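Long-range contacts in lipoprotein, putative (Bacillus anthracis, PDB 4NOH), which is of unknown function but is a putative bacterial lipoprotein that may bind lipid: residues 3-9 / 160-166; 31-37 / 132-137; 42-48 / 115-121; 56-61 / 71-75. All blocks are in the same frame, centred on the assembly; numbering follows the deposited sequence.

Contact 1. Residues 3-9 / 160-166; sequences ATGIVMY and VEEAHMV
Val160, just ahead of the antiparallel pairing, packs CG1 against Met8 CB on the face that helices 12-21 and 150-156 cover. At the next two residues the chain makes a classic beta bulge: Glu161 and Glu162 both face Tyr9, whose carbonyl oxygen takes the N-H of Glu161 at 2.9 Å and, weakly, that of Glu162. One Glu161 conformer reaches Tyr115 OH and, doubtfully close, Lys135. Glu162 lays CB and CG alongside the Tyr9 ring, then bends at chi2 so that OE2, through its anti lone pair, accepts the N-H of Ala163. Ala163 puts CB 4.0 Å from Ile6 CG2. His164 exchanges two backbone hydrogen bonds with Val7, and its CG sits between backbone N and carbonyl carbon (chi1 55°), which swings the imidazole toward Tyr9. His164 NE2 meets Tyr9 OH at 2.7 Å, the two rings nearly coplanar (9°) and rim to rim. Met165 curls at chi2 and chi3, bringing SE to 3.9 Å from Ile6 CG1. Val166 closes the run with CG1 on Val7 CG2 at 3.6 Å and over one face of the imidazole, toward its rim. The short Tyr9-His164 bond satisfies two buried polar atoms and probably restrains both rings from turning.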
loop_
_atom_site.group_PDB
_atom_site.type_symbol
_atom_site.label_atom_id
_atom_site.label_comp_id
_atom_site.label_asym_id
_atom_site.label_seq_id
_atom_site.Cartn_x
_atom_site.Cartn_y
_atom_site.Cartn_z
ATOM N N ALA A 3 -9.121 -8.355 -13.922
ATOM C CA ALA A 3 -8.225 -7.303 -13.327
ATOM C C ALA A 3 -7.179 -6.841 -14.352
ATOM O O ALA A 3 -6.647 -7.647 -15.122
ATOM C CB ALA A 3 -7.558 -7.824 -12.064
ATOM N N THR A 4 -6.935 -5.537 -14.397
ATOM C CA THR A 4 -5.962 -4.973 -15.325
ATOM C C THR A 4 -4.946 -4.118 -14.583
ATOM O O THR A 4 -4.110 -3.468 -15.185
ATOM C CB THR A 4 -6.652 -4.131 -16.414
ATOM O OG1 THR A 4 -7.513 -3.175 -15.785
ATOM C CG2 THR A 4 -7.493 -5.014 -17.317
ATOM N N GLY A 5 -5.011 -4.103 -13.254
ATOM C CA GLY A 5 -4.048 -3.365 -12.497
ATOM C C GLY A 5 -2.998 -4.245 -11.855
ATOM O O GLY A 5 -3.243 -5.403 -11.530
ATOM N N ILE A 6 -1.825 -3.676 -11.676
ATOM C CA ILE A 6 -0.761 -4.320 -10.893
ATOM C C ILE A 6 -0.297 -3.338 -9.825
ATOM O O ILE A 6 0.050 -2.176 -10.121
ATOM C CB ILE A 6 0.451 -4.773 -11.726
ATOM C CG1 ILE A 6 -0.005 -5.735 -12.852
ATOM C CG2 ILE A 6 1.467 -5.456 -10.813
ATOM C CD1 ILE A 6 1.079 -6.232 -13.802
ATOM N N VAL A 7 -0.327 -3.777 -8.578
ATOM C CA VAL A 7 0.258 -3.031 -7.465
ATOM C C VAL A 7 1.633 -3.638 -7.222
ATOM O O VAL A 7 1.765 -4.858 -7.155
ATOM C CB VAL A 7 -0.587 -3.083 -6.183
ATOM C CG1 VAL A 7 0.170 -2.491 -4.990
ATOM C CG2 VAL A 7 -1.911 -2.346 -6.382
HETATM N N MSE A 8 2.637 -2.795 -7.111
HETATM C CA MSE A 8 4.015 -3.219 -6.901
HETATM C C MSE A 8 4.610 -2.448 -5.754
HETATM O O MSE A 8 4.217 -1.310 -5.463
HETATM C CB MSE A 8 4.838 -3.048 -8.182
HETATM C CG MSE A 8 4.793 -1.654 -8.760
HETATM SE SE MSE A 8 5.461 -1.622 -10.630
HETATM C CE MSE A 8 3.765 -2.121 -11.459
ATOM N N TYR A 9 5.600 -3.046 -5.104
ATOM C CA TYR A 9 6.202 -2.486 -3.930
ATOM C C TYR A 9 7.684 -2.616 -4.021
ATOM O O TYR A 9 8.190 -3.651 -4.429
ATOM C CB TYR A 9 5.790 -3.265 -2.678
ATOM C CG TYR A 9 4.312 -3.470 -2.474
ATOM C CD1 TYR A 9 3.652 -4.511 -3.113
ATOM C CD2 TYR A 9 3.583 -2.669 -1.603
ATOM C CE1 TYR A 9 2.316 -4.752 -2.889
ATOM C CE2 TYR A 9 2.222 -2.889 -1.375
ATOM C CZ TYR A 9 1.589 -3.927 -2.037
ATOM O OH TYR A 9 0.236 -4.117 -1.850
ATOM N N VAL A 160 11.210 -5.026 -8.543
ATOM C CA VAL A 160 10.338 -4.779 -7.402
ATOM C C VAL A 160 10.343 -5.987 -6.480
ATOM O O VAL A 160 10.626 -7.118 -6.904
ATOM C CB VAL A 160 8.911 -4.436 -7.808
ATOM C CG1 VAL A 160 8.913 -3.174 -8.645
ATOM C CG2 VAL A 160 8.240 -5.577 -8.536
ATOM N N GLU A 161 10.053 -5.698 -5.205
ATOM C CA GLU A 161 10.053 -6.687 -4.107
ATOM C C GLU A 161 8.794 -7.567 -4.054
ATOM O O GLU A 161 8.846 -8.720 -3.583
ATOM C CB GLU A 161 10.239 -5.949 -2.768
ATOM C CG GLU A 161 11.566 -5.182 -2.714
ATOM C CD GLU A 161 11.815 -4.391 -1.449
ATOM O OE1 GLU A 161 11.187 -4.659 -0.408
ATOM O OE2 GLU A 161 12.689 -3.494 -1.501
ATOM N N GLU A 162 7.671 -7.027 -4.541
ATOM C CA GLU A 162 6.410 -7.726 -4.520
ATOM C C GLU A 162 5.467 -7.067 -5.514
ATOM O O GLU A 162 5.625 -5.903 -5.857
ATOM C CB GLU A 162 5.827 -7.648 -3.101
ATOM C CG GLU A 162 4.510 -8.388 -2.890
ATOM C CD GLU A 162 4.576 -9.868 -3.243
ATOM O OE1 GLU A 162 4.608 -10.707 -2.314
ATOM O OE2 GLU A 162 4.646 -10.210 -4.451
ATOM N N ALA A 163 4.526 -7.852 -6.026
ATOM C CA ALA A 163 3.548 -7.363 -6.976
ATOM C C ALA A 163 2.342 -8.270 -6.965
ATOM O O ALA A 163 2.455 -9.459 -6.710
ATOM C CB ALA A 163 4.138 -7.276 -8.381
ATOM N N HIS A 164 1.167 -7.695 -7.223
ATOM C CA HIS A 164 -0.060 -8.463 -7.293
ATOM C C HIS A 164 -1.055 -7.818 -8.228
ATOM O O HIS A 164 -1.025 -6.592 -8.446
ATOM C CB HIS A 164 -0.667 -8.774 -5.897
ATOM C CG HIS A 164 -0.918 -7.585 -5.011
ATOM N ND1 HIS A 164 -2.087 -7.442 -4.299
ATOM C CD2 HIS A 164 -0.131 -6.548 -4.644
ATOM C CE1 HIS A 164 -2.013 -6.354 -3.544
ATOM N NE2 HIS A 164 -0.826 -5.812 -3.712
HETATM N N MSE A 165 -1.941 -8.646 -8.770
HETATM C CA MSE A 165 -2.993 -8.189 -9.658
HETATM C C MSE A 165 -4.117 -7.630 -8.840
HETATM O O MSE A 165 -4.546 -8.228 -7.829
HETATM C CB MSE A 165 -3.584 -9.351 -10.447
HETATM C CG MSE A 165 -2.540 -10.001 -11.351
HETATM SE SE MSE A 165 -2.143 -8.938 -12.958
HETATM C CE MSE A 165 -3.903 -8.301 -13.558
ATOM N N VAL A 166 -4.673 -6.527 -9.316
ATOM C CA VAL A 166 -5.750 -5.889 -8.618
ATOM C C VAL A 166 -6.806 -5.360 -9.566
ATOM O O VAL A 166 -6.520 -5.055 -10.715
ATOM C CB VAL A 166 -5.234 -4.704 -7.751
ATOM C CG1 VAL A 166 -4.124 -5.147 -6.797
ATOM C CG2 VAL A 166 -4.744 -3.524 -8.604
#

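Contact 2. Residues 31-37 / 132-137; sequences KFEAKLG and EPVKTI
Lys35 reaches past Val134 and Glu132 along one face of an antiparallel strand pair. Lys35 CB lies 3.8 Å from Pro133 O and 4.0 Å from Glu132 CB. Lys35 CG stands anti to the carbonyl carbon (chi1 -69°), where it touches both Glu132 O, at 3.6 Å, and Val134 CG2. CD continues past the same carbonyl oxygen, and Lys35 CE rests 3.9 Å from Val134 CG2. The chain stays extended to NZ, which leaves the strand pair and is held by the carbonyl oxygens of Tyr127 and Ile130, with the Tyr127 ring adding a cation-pi contact. The aliphatic stem thus runs along one methyl of the valine, while the amine ends on helix 124-128 and the residues after it.

The other face is apolar around Ala34 and Ile137: CD1 of Ile137 comes within 3.9 Å of Ala34 CB, and Phe32 and Ile137 touch through their CB atoms. Beyond them Leu36 CB meets Lys135 CG, and the lysine then leads off to a salt bridge with Asp11. Paired backbone bonds join Phe32 to Ile137 and Ala34 to Lys135; the bond from Ile137 N to Phe32 O is almost straight, 177° at the hydrogen. A further bond, Leu36 N to Pro133 O, carries the pairing into the loop. This is twisted antiparallel pairing (strand directions 135° apart) inside a mixed sheet, with strands 26-39 and 134-142 next to each other in its interior.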
loop_
_atom_site.group_PDB
_atom_site.type_symbol
_atom_site.label_atom_id
_atom_site.label_comp_id
_atom_site.label_asym_id
_atom_site.label_seq_id
_atom_site.Cartn_x
_atom_site.Cartn_y
_atom_site.Cartn_z
ATOM N N LYS A 31 2.055 6.688 -7.885
ATOM C CA LYS A 31 3.133 6.330 -6.959
ATOM C C LYS A 31 2.822 6.914 -5.590
ATOM O O LYS A 31 2.484 8.107 -5.443
ATOM C CB LYS A 31 4.485 6.816 -7.451
ATOM C CG LYS A 31 4.953 6.095 -8.705
ATOM C CD LYS A 31 6.282 6.638 -9.211
ATOM C CE LYS A 31 6.188 8.120 -9.545
ATOM N NZ LYS A 31 7.402 8.578 -10.277
ATOM N N PHE A 32 2.938 6.075 -4.581
ATOM C CA PHE A 32 2.666 6.466 -3.197
ATOM C C PHE A 32 3.897 6.127 -2.376
ATOM O O PHE A 32 4.444 5.039 -2.501
ATOM C CB PHE A 32 1.456 5.700 -2.626
ATOM C CG PHE A 32 0.210 5.753 -3.477
ATOM C CD1 PHE A 32 -0.599 6.880 -3.497
ATOM C CD2 PHE A 32 -0.150 4.662 -4.251
ATOM C CE1 PHE A 32 -1.729 6.927 -4.283
ATOM C CE2 PHE A 32 -1.285 4.718 -5.052
ATOM C CZ PHE A 32 -2.067 5.851 -5.061
ATOM N N GLU A 33 4.342 7.039 -1.534
ATOM C CA GLU A 33 5.461 6.778 -0.663
ATOM C C GLU A 33 4.981 6.259 0.690
ATOM O O GLU A 33 3.940 6.673 1.230
ATOM C CB GLU A 33 6.248 8.063 -0.431
ATOM C CG GLU A 33 7.484 7.884 0.409
ATOM C CD GLU A 33 8.113 9.204 0.797
ATOM O OE1 GLU A 33 8.795 9.783 -0.076
ATOM O OE2 GLU A 33 7.960 9.644 1.968
ATOM N N ALA A 34 5.743 5.326 1.252
ATOM C CA ALA A 34 5.471 4.833 2.583
ATOM C C ALA A 34 6.791 4.446 3.232
ATOM O O ALA A 34 7.846 4.456 2.578
ATOM C CB ALA A 34 4.523 3.634 2.535
ATOM N N LYS A 35 6.746 4.147 4.519
ATOM C CA LYS A 35 7.918 3.685 5.255
ATOM C C LYS A 35 7.623 2.289 5.799
ATOM O O LYS A 35 6.533 2.036 6.324
ATOM C CB LYS A 35 8.240 4.656 6.383
ATOM C CG LYS A 35 8.755 5.990 5.884
ATOM C CD LYS A 35 8.899 7.074 6.936
ATOM C CE LYS A 35 9.443 8.352 6.305
ATOM N NZ LYS A 35 9.605 9.466 7.290
ATOM N N LEU A 36 8.537 1.358 5.545
ATOM C CA LEU A 36 8.366 -0.040 5.954
ATOM C C LEU A 36 9.175 -0.289 7.206
ATOM O O LEU A 36 10.394 -0.112 7.219
ATOM C CB LEU A 36 8.803 -1.008 4.841
ATOM C CG LEU A 36 8.653 -2.508 5.094
ATOM C CD1 LEU A 36 7.187 -2.878 5.163
ATOM C CD2 LEU A 36 9.370 -3.252 3.977
ATOM N N GLY A 37 8.475 -0.641 8.280
ATOM C CA GLY A 37 9.106 -0.915 9.556
ATOM C C GLY A 37 8.579 -2.193 10.165
ATOM O O GLY A 37 7.922 -2.986 9.500
ATOM N N GLU A 132 12.364 5.120 9.516
ATOM C CA GLU A 132 12.295 3.896 8.696
ATOM C C GLU A 132 12.494 4.130 7.208
ATOM O O GLU A 132 12.142 5.201 6.689
ATOM C CB GLU A 132 10.941 3.182 8.887
ATOM C CG GLU A 132 10.861 2.171 10.029
ATOM C CD GLU A 132 10.976 2.762 11.419
ATOM O OE1 GLU A 132 11.296 1.992 12.347
ATOM O OE2 GLU A 132 10.757 3.977 11.599
ATOM N N PRO A 133 12.993 3.090 6.509
ATOM C CA PRO A 133 13.277 3.210 5.094
ATOM C C PRO A 133 12.031 3.494 4.272
ATOM O O PRO A 133 10.972 2.898 4.503
ATOM C CB PRO A 133 13.902 1.852 4.717
ATOM C CG PRO A 133 13.558 0.915 5.822
ATOM C CD PRO A 133 13.277 1.735 7.037
ATOM N N VAL A 134 12.176 4.423 3.343
ATOM C CA VAL A 134 11.109 4.785 2.439
ATOM C C VAL A 134 11.022 3.770 1.290
ATOM O O VAL A 134 12.021 3.292 0.736
ATOM C CB VAL A 134 11.280 6.229 1.898
ATOM C CG1 VAL A 134 10.294 6.515 0.794
ATOM C CG2 VAL A 134 11.104 7.263 3.004
ATOM N N LYS A 135 9.796 3.430 0.946
ATOM C CA LYS A 135 9.511 2.497 -0.112
ATOM C C LYS A 135 8.416 3.132 -0.950
ATOM O O LYS A 135 7.703 4.041 -0.501
ATOM C CB LYS A 135 9.037 1.136 0.443
ATOM C CG LYS A 135 10.125 0.313 1.152
ATOM C CD LYS A 135 11.141 -0.270 0.154
ATOM C CE LYS A 135 12.132 -1.231 0.806
ATOM N NZ LYS A 135 13.187 -1.691 -0.146
ATOM N N THR A 136 8.287 2.663 -2.170
ATOM C CA THR A 136 7.265 3.129 -3.085
ATOM C C THR A 136 6.230 2.042 -3.347
ATOM O O THR A 136 6.581 0.864 -3.534
ATOM C CB THR A 136 7.906 3.570 -4.418
ATOM O OG1 THR A 136 8.737 4.698 -4.160
ATOM C CG2 THR A 136 6.832 3.909 -5.451
ATOM N N ILE A 137 4.962 2.424 -3.304
ATOM C CA ILE A 137 3.863 1.586 -3.683
ATOM C C ILE A 137 3.388 2.146 -4.990
ATOM O O ILE A 137 2.955 3.291 -5.060
ATOM C CB ILE A 137 2.693 1.662 -2.677
ATOM C CG1 ILE A 137 3.130 1.289 -1.253
ATOM C CG2 ILE A 137 1.515 0.817 -3.137
ATOM C CD1 ILE A 137 2.312 1.989 -0.205
#

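Contact 3. Residues 42-48 / 115-121; sequences KKVLIMN and YTDMYAV
Backbone and side-chain hydrogen bonds set the start of the pairing between Lys43 and Asp117. Asp117 OD2 turns its anti lone pair to Lys43 N at 2.9 Å, while Lys43 O accepts from both Met118 N and Asp117 N, the latter standing well above the carbonyl plane. From there the bonds step regularly: Leu45 N to Met118 O, Ala120 N to Leu45 O, Met47 N to Ala120 O. Met118 O has a second donor in the hydroxyl of Thr116, 2.8 Å from OG1 and on a lone pair in the carbonyl plane; having OG1 anti to the backbone N (chi1 -173°) directs it there. A water bridges Lys43 NZ and Tyr115 O, accepting from the amine and donating to the carbonyl.

The backbone bonds join strands 42-48 and 118-122, a parallel pair in the middle of the mixed sheet, with helix 49-57 following directly after Asn48, the N-cap residue.

Apolar contacts form on both faces. On one, Val44 CG2 lies 3.9 Å from Ala120 CB, which also borders Ile46 CG1, and Met118 CE touches Lys42 CB. On the other, Leu45 points CD1 at the edge of the Tyr115 ring, 4.2 Å from CE2, and CD2 toward Tyr119. Thr116 CG2 lies over one face of the Tyr119 ring, toward its rim. Farther along, in one of its two conformers, Met47 CG meets Val121 CG2 at 3.9 Å.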
loop_
_atom_site.group_PDB
_atom_site.type_symbol
_atom_site.label_atom_id
_atom_site.label_comp_id
_atom_site.label_asym_id
_atom_site.label_seq_id
_atom_site.Cartn_x
_atom_site.Cartn_y
_atom_site.Cartn_z
ATOM N N LYS A 42 6.287 -8.022 13.484
ATOM C CA LYS A 42 5.430 -7.944 12.292
ATOM C C LYS A 42 5.823 -6.747 11.470
ATOM O O LYS A 42 6.311 -5.762 12.009
ATOM C CB LYS A 42 3.964 -7.776 12.690
ATOM C CG LYS A 42 3.388 -8.931 13.504
ATOM C CD LYS A 42 3.389 -10.226 12.715
ATOM C CE LYS A 42 2.658 -11.369 13.431
ATOM N NZ LYS A 42 1.184 -11.128 13.480
ATOM N N LYS A 43 5.620 -6.822 10.169
ATOM C CA LYS A 43 5.880 -5.690 9.291
ATOM C C LYS A 43 4.723 -4.722 9.292
ATOM O O LYS A 43 3.552 -5.144 9.358
ATOM C CB LYS A 43 6.147 -6.154 7.863
ATOM C CG LYS A 43 7.565 -6.615 7.647
ATOM C CD LYS A 43 7.879 -6.952 6.191
ATOM C CE LYS A 43 9.397 -6.960 5.965
ATOM N NZ LYS A 43 9.841 -7.321 4.581
ATOM N N VAL A 44 5.048 -3.434 9.252
ATOM C CA VAL A 44 4.019 -2.382 9.176
ATOM C C VAL A 44 4.429 -1.395 8.084
ATOM O O VAL A 44 5.576 -0.965 8.030
ATOM C CB VAL A 44 3.776 -1.684 10.531
ATOM C CG1 VAL A 44 5.017 -1.040 11.079
ATOM C CG2 VAL A 44 2.640 -0.681 10.419
ATOM N N LEU A 45 3.478 -1.069 7.215
ATOM C CA LEU A 45 3.698 -0.139 6.114
ATOM C C LEU A 45 3.000 1.132 6.550
ATOM O O LEU A 45 1.783 1.138 6.669
ATOM C CB LEU A 45 3.103 -0.690 4.846
ATOM C CG LEU A 45 3.436 -0.057 3.505
ATOM C CD1 LEU A 45 4.936 -0.038 3.230
ATOM C CD2 LEU A 45 2.717 -0.804 2.390
ATOM N N ILE A 46 3.775 2.180 6.756
ATOM C CA ILE A 46 3.320 3.447 7.342
ATOM C C ILE A 46 3.241 4.547 6.283
ATOM O O ILE A 46 4.199 4.795 5.542
ATOM C CB ILE A 46 4.288 3.916 8.448
ATOM C CG1 ILE A 46 4.608 2.784 9.450
ATOM C CG2 ILE A 46 3.702 5.116 9.193
ATOM C CD1 ILE A 46 5.855 3.002 10.289
HETATM N N MSE A 47 2.110 5.214 6.205
HETATM C CA MSE A 47 2.029 6.327 5.296
HETATM C C MSE A 47 1.477 7.500 6.038
HETATM O O MSE A 47 1.041 7.401 7.190
HETATM C CB MSE A 47 1.209 6.003 4.058
HETATM C CG MSE A 47 -0.258 5.736 4.310
HETATM SE SE MSE A 47 -1.066 4.692 2.826
HETATM C CE MSE A 47 -0.961 2.894 3.583
ATOM N N ASN A 48 1.574 8.647 5.399
ATOM C CA ASN A 48 1.010 9.834 5.968
ATOM C C ASN A 48 -0.430 10.010 5.475
ATOM O O ASN A 48 -0.890 9.361 4.524
ATOM C CB ASN A 48 1.867 11.096 5.782
ATOM C CG ASN A 48 2.003 11.565 4.344
ATOM O OD1 ASN A 48 1.223 11.240 3.459
ATOM N ND2 ASN A 48 2.989 12.411 4.123
ATOM N N TYR A 115 3.226 -7.635 0.939
ATOM C CA TYR A 115 4.370 -6.794 1.324
ATOM C C TYR A 115 4.503 -6.454 2.806
ATOM O O TYR A 115 5.593 -6.151 3.281
ATOM C CB TYR A 115 4.404 -5.507 0.499
ATOM C CG TYR A 115 5.743 -4.781 0.505
ATOM C CD1 TYR A 115 6.855 -5.376 -0.049
ATOM C CD2 TYR A 115 5.867 -3.468 0.980
ATOM C CE1 TYR A 115 8.060 -4.720 -0.083
ATOM C CE2 TYR A 115 7.095 -2.804 0.931
ATOM C CZ TYR A 115 8.169 -3.458 0.388
ATOM O OH TYR A 115 9.404 -2.849 0.318
ATOM N N THR A 116 3.417 -6.576 3.544
ATOM C CA THR A 116 3.423 -6.218 4.946
ATOM C C THR A 116 2.370 -7.035 5.689
ATOM O O THR A 116 1.611 -7.771 5.074
ATOM C CB THR A 116 3.113 -4.707 5.067
ATOM O OG1 THR A 116 3.272 -4.270 6.420
ATOM C CG2 THR A 116 1.726 -4.389 4.574
ATOM N N ASP A 117 2.385 -6.953 7.019
ATOM C CA ASP A 117 1.351 -7.544 7.835
ATOM C C ASP A 117 0.262 -6.512 8.185
ATOM O O ASP A 117 -0.938 -6.819 8.138
ATOM C CB ASP A 117 1.956 -8.084 9.115
ATOM C CG ASP A 117 2.916 -9.180 8.862
ATOM O OD1 ASP A 117 2.452 -10.261 8.422
ATOM O OD2 ASP A 117 4.104 -9.043 9.195
HETATM N N MSE A 118 0.680 -5.296 8.541
HETATM C CA MSE A 118 -0.228 -4.221 8.977
HETATM C C MSE A 118 0.068 -2.977 8.183
HETATM O O MSE A 118 1.128 -2.843 7.536
HETATM C CB MSE A 118 -0.015 -3.889 10.460
HETATM C CG MSE A 118 -0.122 -5.162 11.261
HETATM SE SE MSE A 118 -0.070 -4.748 13.167
HETATM C CE MSE A 118 1.842 -4.313 13.301
ATOM N N TYR A 119 -0.853 -2.029 8.231
ATOM C CA TYR A 119 -0.749 -0.759 7.520
ATOM C C TYR A 119 -1.085 0.324 8.527
ATOM O O TYR A 119 -2.050 0.211 9.250
ATOM C CB TYR A 119 -1.734 -0.690 6.375
ATOM C CG TYR A 119 -1.726 -1.881 5.437
ATOM C CD1 TYR A 119 -2.396 -3.030 5.780
ATOM C CD2 TYR A 119 -1.049 -1.855 4.213
ATOM C CE1 TYR A 119 -2.424 -4.112 4.960
ATOM C CE2 TYR A 119 -1.084 -2.960 3.364
ATOM C CZ TYR A 119 -1.767 -4.083 3.762
ATOM O OH TYR A 119 -1.833 -5.180 2.962
ATOM N N ALA A 120 -0.300 1.367 8.594
ATOM C CA ALA A 120 -0.574 2.450 9.555
ATOM C C ALA A 120 -0.651 3.772 8.834
ATOM O O ALA A 120 0.050 3.981 7.849
ATOM C CB ALA A 120 0.478 2.502 10.641
ATOM N N VAL A 121 -1.517 4.664 9.313
ATOM C CA VAL A 121 -1.607 5.989 8.747
ATOM C C VAL A 121 -1.461 6.962 9.892
ATOM O O VAL A 121 -2.206 6.889 10.870
ATOM C CB VAL A 121 -2.907 6.217 7.970
ATOM C CG1 VAL A 121 -2.904 7.586 7.302
ATOM C CG2 VAL A 121 -3.134 5.111 6.934
HETATM O O HOH W 1 8.021 -6.921 2.637
#

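Contact 4. Residues 56-61 / 71-75; sequences VKENML and PIKAL
Val56 and Asn59 meet the 71-75 loop where helix 49-57 ends in a Schellman motif, with Asn59 as the C-prime residue at positive phi (58°) and its N bonded to Val56 O. Val56 splits its branches: CG1, anti to the backbone N (chi1 171°), reaches the carbonyl oxygens of Ile72 and Lys73, both at 3.7 Å, whereas CG2 packs on Ile72 CG1 and CD1 and on Leu75 CB. Ile72 answers at about a right angle. Ile72 CG1 sits between backbone N and carbonyl carbon (chi1 68°), and from there Ile72 CG1 and CD1 each lie 4.0 Å from Leu61 CB. The two leucines, Leu61 and Leu75, touch through their CD1 methyls, and Asn59 CB rests against the Pro71 ring at its CB. A backbone hydrogen bond from Ile72 N to Leu61 O, 3.0 Å long, ties the loop to the start of strand 61-65. Beside it a water donates to Leu61 O at 2.7 Å and to Ile72 O at 2.9 Å.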
loop_
_atom_site.group_PDB
_atom_site.type_symbol
_atom_site.label_atom_id
_atom_site.label_comp_id
_atom_site.label_asym_id
_atom_site.label_seq_id
_atom_site.Cartn_x
_atom_site.Cartn_y
_atom_site.Cartn_z
ATOM N N VAL A 56 -7.078 6.316 -1.167
ATOM C CA VAL A 56 -8.547 6.156 -1.136
ATOM C C VAL A 56 -9.184 6.668 -2.441
ATOM O O VAL A 56 -10.102 6.051 -2.951
ATOM C CB VAL A 56 -9.170 6.843 0.100
ATOM C CG1 VAL A 56 -10.695 6.881 0.031
ATOM C CG2 VAL A 56 -8.748 6.122 1.376
ATOM N N LYS A 57 -8.671 7.775 -2.980
ATOM C CA LYS A 57 -9.208 8.311 -4.232
ATOM C C LYS A 57 -8.958 7.364 -5.393
ATOM O O LYS A 57 -9.705 7.413 -6.380
ATOM C CB LYS A 57 -8.670 9.714 -4.513
ATOM C CG LYS A 57 -9.256 10.762 -3.589
ATOM C CD LYS A 57 -8.808 12.177 -3.918
ATOM C CE LYS A 57 -7.317 12.354 -3.688
ATOM N NZ LYS A 57 -6.881 13.772 -3.805
ATOM N N GLU A 58 -7.950 6.483 -5.293
ATOM C CA GLU A 58 -7.720 5.458 -6.336
ATOM C C GLU A 58 -8.371 4.126 -5.993
ATOM O O GLU A 58 -8.133 3.124 -6.671
ATOM C CB GLU A 58 -6.233 5.219 -6.595
ATOM C CG GLU A 58 -5.486 6.479 -6.917
ATOM C CD GLU A 58 -6.113 7.251 -8.048
ATOM O OE1 GLU A 58 -6.555 6.624 -9.046
ATOM O OE2 GLU A 58 -6.171 8.488 -7.926
ATOM N N ASN A 59 -9.189 4.105 -4.943
ATOM C CA ASN A 59 -9.889 2.896 -4.505
ATOM C C ASN A 59 -8.912 1.787 -4.180
ATOM O O ASN A 59 -9.218 0.611 -4.371
ATOM C CB ASN A 59 -10.928 2.420 -5.546
ATOM C CG ASN A 59 -12.158 3.324 -5.623
ATOM O OD1 ASN A 59 -12.194 4.400 -5.060
ATOM N ND2 ASN A 59 -13.177 2.862 -6.324
HETATM N N MSE A 60 -7.741 2.149 -3.646
HETATM C CA MSE A 60 -6.695 1.150 -3.400
HETATM C C MSE A 60 -6.590 0.627 -2.009
HETATM O O MSE A 60 -5.861 -0.326 -1.774
HETATM C CB MSE A 60 -5.334 1.679 -3.905
HETATM C CG MSE A 60 -5.147 1.416 -5.401
HETATM SE SE MSE A 60 -5.229 -0.532 -5.892
HETATM C CE MSE A 60 -6.824 -0.394 -7.004
ATOM N N LEU A 61 -7.270 1.271 -1.070
ATOM C CA LEU A 61 -7.386 0.758 0.293
ATOM C C LEU A 61 -8.705 0.032 0.341
ATOM O O LEU A 61 -9.763 0.631 0.184
ATOM C CB LEU A 61 -7.270 1.850 1.344
ATOM C CG LEU A 61 -5.853 2.388 1.604
ATOM C CD1 LEU A 61 -5.929 3.629 2.450
ATOM C CD2 LEU A 61 -5.006 1.347 2.333
ATOM N N PRO A 71 -13.452 -1.404 -1.646
ATOM C CA PRO A 71 -12.729 -0.176 -1.361
ATOM C C PRO A 71 -13.427 0.696 -0.350
ATOM O O PRO A 71 -14.664 0.884 -0.423
ATOM C CB PRO A 71 -12.687 0.549 -2.706
ATOM C CG PRO A 71 -12.872 -0.514 -3.716
ATOM C CD PRO A 71 -13.748 -1.547 -3.082
ATOM N N ILE A 72 -12.631 1.208 0.589
ATOM C CA ILE A 72 -13.142 2.155 1.552
ATOM C C ILE A 72 -13.357 3.445 0.778
ATOM O O ILE A 72 -12.662 3.735 -0.200
ATOM C CB ILE A 72 -12.268 2.306 2.816
ATOM C CG1 ILE A 72 -10.911 2.971 2.548
ATOM C CG2 ILE A 72 -12.129 0.966 3.496
ATOM C CD1 ILE A 72 -10.106 3.204 3.814
ATOM N N LYS A 73 -14.342 4.216 1.225
ATOM C CA LYS A 73 -14.738 5.447 0.552
ATOM C C LYS A 73 -14.240 6.692 1.253
ATOM O O LYS A 73 -14.239 7.773 0.680
ATOM C CB LYS A 73 -16.261 5.465 0.392
ATOM C CG LYS A 73 -16.770 4.315 -0.460
ATOM C CD LYS A 73 -16.021 4.307 -1.799
ATOM C CE LYS A 73 -16.417 3.164 -2.721
ATOM N NZ LYS A 73 -15.594 3.208 -3.962
ATOM N N ALA A 74 -13.801 6.532 2.490
ATOM C CA ALA A 74 -13.264 7.642 3.253
ATOM C C ALA A 74 -12.174 7.104 4.123
ATOM O O ALA A 74 -12.202 5.946 4.528
ATOM C CB ALA A 74 -14.342 8.269 4.114
ATOM N N LEU A 75 -11.180 7.929 4.389
ATOM C CA LEU A 75 -10.133 7.532 5.287
ATOM C C LEU A 75 -10.610 7.909 6.673
ATOM O O LEU A 75 -11.114 9.026 6.856
ATOM C CB LEU A 75 -8.865 8.311 4.991
ATOM C CG LEU A 75 -7.647 7.896 5.787
ATOM C CD1 LEU A 75 -7.169 6.516 5.356
ATOM C CD2 LEU A 75 -6.569 8.942 5.566
HETATM O O HOH W 2 -10.051 2.975 -1.158
#

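How the contacts relate
Contacts 1, 2 and 3 lie in one mixed sheet, while contact 4 sits where helix 49-57 leads into a separate three-stranded sheet. Contacts 2 and 3 are closest, their centres about 9 Å apart: strands 26-39 and 42-48 adjoin, with Lys35 O 2.8 Å from Ile46 N. Strands 5-10 and 134-142 join contacts 1 and 2, and Val7 CG1 packs on Ile137 CG2 at 4.0 Å. Glu161 of contact 1 reaches Tyr115 of contact 3, whose ring also stacks with Tyr9, and, doubtfully, Lys135 of contact 2. Contact 4, centred about 17 Å from contact 1, touches it through Met60 SE, 3.8 Å from Val7 CG2. Along the chain, contact 1 encloses the other three.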